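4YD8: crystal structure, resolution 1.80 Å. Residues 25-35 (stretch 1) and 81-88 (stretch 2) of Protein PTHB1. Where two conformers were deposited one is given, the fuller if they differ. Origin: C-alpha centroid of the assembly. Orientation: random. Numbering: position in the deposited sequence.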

# COMPACT_ATOMS: atom_id res chain seq x y z
N ASP A 25 -8.97 -0.49 -6.85
CA ASP A 25 -8.15 0.71 -7.01
C ASP A 25 -6.92 0.59 -6.13
O ASP A 25 -6.69 -0.45 -5.51
CB ASP A 25 -8.94 1.98 -6.67
CG ASP A 25 -8.47 3.20 -7.45
OD1 ASP A 25 -7.31 3.23 -7.94
OD2 ASP A 25 -9.27 4.15 -7.58
N GLN A 26 -6.12 1.65 -6.10
CA GLN A 26 -4.96 1.68 -5.23
C GLN A 26 -5.50 1.55 -3.81
O GLN A 26 -6.56 2.08 -3.48
CB GLN A 26 -4.14 2.97 -5.42
CG GLN A 26 -4.53 4.15 -4.55
CD GLN A 26 -3.79 5.44 -4.94
OE1 GLN A 26 -3.73 5.81 -6.11
NE2 GLN A 26 -3.23 6.12 -3.95
N GLY A 27 -4.80 0.81 -2.97
CA GLY A 27 -5.34 0.50 -1.65
C GLY A 27 -5.84 -0.93 -1.53
O GLY A 27 -5.83 -1.49 -0.44
N CYS A 28 -6.26 -1.52 -2.65
CA CYS A 28 -6.92 -2.83 -2.62
C CYS A 28 -5.93 -4.00 -2.60
O CYS A 28 -6.35 -5.13 -2.45
CB CYS A 28 -7.82 -3.00 -3.85
SG CYS A 28 -9.34 -2.01 -3.75
N LEU A 29 -4.65 -3.72 -2.79
CA LEU A 29 -3.61 -4.77 -2.87
C LEU A 29 -2.64 -4.70 -1.69
O LEU A 29 -2.06 -3.64 -1.41
CB LEU A 29 -2.84 -4.64 -4.19
CG LEU A 29 -1.64 -5.58 -4.34
CD1 LEU A 29 -2.11 -7.04 -4.36
CD2 LEU A 29 -0.84 -5.22 -5.60
N CYS A 30 -2.44 -5.82 -1.00
CA CYS A 30 -1.50 -5.87 0.09
C CYS A 30 -0.67 -7.14 -0.01
O CYS A 30 -1.20 -8.21 -0.33
CB CYS A 30 -2.23 -5.78 1.43
SG CYS A 30 -1.15 -5.73 2.86
N LEU A 31 0.63 -7.00 0.22
CA LEU A 31 1.55 -8.14 0.24
C LEU A 31 2.16 -8.27 1.63
O LEU A 31 2.94 -7.41 2.04
CB LEU A 31 2.66 -7.95 -0.80
CG LEU A 31 2.72 -8.73 -2.11
CD1 LEU A 31 4.00 -8.34 -2.87
CD2 LEU A 31 2.68 -10.25 -1.87
N ALA A 32 1.82 -9.33 2.35
CA ALA A 32 2.31 -9.44 3.72
C ALA A 32 2.22 -10.85 4.26
O ALA A 32 1.47 -11.68 3.74
CB ALA A 32 1.49 -8.49 4.65
N ASN A 33 2.97 -11.11 5.32
CA ASN A 33 2.96 -12.42 5.97
C ASN A 33 1.78 -12.48 6.93
O ASN A 33 1.96 -12.55 8.14
CB ASN A 33 4.28 -12.68 6.69
CG ASN A 33 4.37 -14.08 7.26
OD1 ASN A 33 3.56 -14.95 6.91
ND2 ASN A 33 5.33 -14.31 8.14
N VAL A 34 0.57 -12.45 6.36
CA VAL A 34 -0.65 -12.17 7.12
C VAL A 34 -1.03 -13.34 8.03
O VAL A 34 -1.74 -13.15 9.03
CB VAL A 34 -1.83 -11.81 6.15
CG1 VAL A 34 -2.25 -13.03 5.33
CG2 VAL A 34 -3.02 -11.22 6.92
N ASP A 35 -0.52 -14.53 7.74
CA ASP A 35 -0.78 -15.68 8.62
C ASP A 35 0.38 -15.98 9.55
O ASP A 35 0.43 -17.06 10.15
CB ASP A 35 -1.13 -16.93 7.80
CG ASP A 35 -0.03 -17.33 6.82
OD1 ASP A 35 1.03 -16.67 6.79
OD2 ASP A 35 -0.23 -18.34 6.09
N PRO A 81 -18.38 -2.95 0.14
CA PRO A 81 -17.19 -2.64 -0.66
C PRO A 81 -15.93 -2.43 0.18
O PRO A 81 -15.97 -1.77 1.22
CB PRO A 81 -17.59 -1.33 -1.38
CG PRO A 81 -19.07 -1.46 -1.54
CD PRO A 81 -19.55 -2.14 -0.26
N VAL A 82 -14.82 -3.02 -0.27
CA VAL A 82 -13.54 -2.87 0.39
C VAL A 82 -12.82 -1.66 -0.19
O VAL A 82 -12.58 -1.59 -1.40
CB VAL A 82 -12.68 -4.13 0.26
CG1 VAL A 82 -11.31 -3.90 0.88
CG2 VAL A 82 -13.38 -5.31 0.92
N LEU A 83 -12.50 -0.69 0.66
CA LEU A 83 -11.80 0.52 0.24
C LEU A 83 -10.28 0.38 0.34
O LEU A 83 -9.54 0.97 -0.44
CB LEU A 83 -12.23 1.72 1.07
CG LEU A 83 -13.72 2.10 0.98
CD1 LEU A 83 -13.96 3.42 1.68
CD2 LEU A 83 -14.15 2.15 -0.48
N GLN A 84 -9.82 -0.40 1.32
CA GLN A 84 -8.38 -0.55 1.54
C GLN A 84 -8.10 -1.77 2.40
O GLN A 84 -8.94 -2.15 3.22
CB GLN A 84 -7.82 0.72 2.21
CG GLN A 84 -6.30 0.84 2.16
CD GLN A 84 -5.80 2.17 2.67
OE1 GLN A 84 -6.53 3.17 2.68
NE2 GLN A 84 -4.54 2.20 3.10
N VAL A 85 -6.94 -2.40 2.20
CA VAL A 85 -6.48 -3.47 3.08
C VAL A 85 -5.05 -3.16 3.53
O VAL A 85 -4.24 -2.64 2.75
CB VAL A 85 -6.52 -4.86 2.39
CG1 VAL A 85 -7.97 -5.36 2.26
CG2 VAL A 85 -5.87 -4.80 1.03
N GLU A 86 -4.76 -3.46 4.80
CA GLU A 86 -3.41 -3.29 5.35
C GLU A 86 -3.18 -4.39 6.38
O GLU A 86 -4.13 -4.97 6.91
CB GLU A 86 -3.21 -1.93 6.03
CG GLU A 86 -3.36 -0.67 5.14
CD GLU A 86 -2.36 -0.58 3.98
OE1 GLU A 86 -1.31 -1.29 3.98
OE2 GLU A 86 -2.62 0.25 3.08
N VAL A 87 -1.92 -4.66 6.68
CA VAL A 87 -1.56 -5.73 7.59
C VAL A 87 -0.56 -5.17 8.57
O VAL A 87 0.42 -4.54 8.16
CB VAL A 87 -0.96 -6.95 6.84
CG1 VAL A 87 -0.37 -7.97 7.84
CG2 VAL A 87 -2.02 -7.58 5.93
N GLY A 88 -0.79 -5.37 9.86
CA GLY A 88 0.04 -4.77 10.87
C GLY A 88 -0.27 -5.29 12.26
O GLY A 88 -1.10 -6.18 12.44
O HOH W 1 -0.39 -2.30 1.12
O HOH W 2 -2.92 -1.78 0.60

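Two strands run side by side here in nearly the same direction, yet a single direct hydrogen bond joins the two stretches. The axes of strands 29-32 and 84-88 differ by 14° and approach to 6.4 Å. That bond lies just before the first strand, where Val85 N donates to Gly27 O at 3.0 Å with an angle of 161°. Beyond it, the contact is made by water and by apolar side chains.

Gly27 O takes a second, softer contact from the same segment. Gln84 CA lies 3.4 Å from Gly27 O, in a CA-H...O arrangement with an angle of 142° at the hydrogen. The backbones are at their closest here, with Gly27 CA 4.5 Å from Gln84 CA. Farther along they separate, and Cys30 CA is 6.2 Å from Glu86 CA.

Gly27 sits in a type II turn from Asp25 to Cys28. The turn is closed by Cys28 N donating to Asp25 O at 3.1 Å. At phi 106° and psi -28°, a CB on Gly27 would jam against the carbonyl oxygen of Gln26, which by itself calls for glycine. It would also point toward the other stretch and lie tight against Leu83 O, at 3.2 Å. Side chains brace the turn as well. Asp25 N donates to Cys28 SG at 3.5 Å, almost in line, and Gln26 N donates to Asp25 OD1 at 2.7 Å.

Water fills the gap where the strands part. Water 2 donates to Leu29 O at 2.9 Å and to Val85 O at 2.7 Å. It thus links two backbone carbonyls, which as acceptors cannot bond to each other. Water 1 donates to Glu86 OE1 at 3.2 Å, and its bond to Leu29 O, at 3.3 Å, is weak. Both waters have more acceptors in reach than protons, so these bonds need not all form at once.

Glu86 leaves its backbone pointing away, but the end of its side chain comes nearer to stretch 1. Both chi1 and chi2 are m. Gln84 NE2 donates to Glu86 OE2 at 2.7 Å, which helps hold the carboxylate in place.

The apolar part of the contact follows the strand alternation. Cys30 and Ala32 point toward stretch 2, while Leu29 and Leu31 point away. Val85 and Val87 point back toward stretch 1. Cys30 CB packs on Val85 CG2 at 3.8 Å, and Cys30 SG lies 3.7 Å from Val87 CG2, so Cys30 touches both valines. Ala32 CB meets Val87 CB at 3.6 Å. Val34, past the end of its strand, adds Val34 CG2 at 3.9 Å from Val87 CG2. Val87 therefore touches three residues, and it has the largest covered area of any residue in the contact, 79 Å².

One polar atom is left unpaired. Val82 O is buried by the contact with no partner in the model, and Cys28 SG lies 4.0 Å from Val82 O.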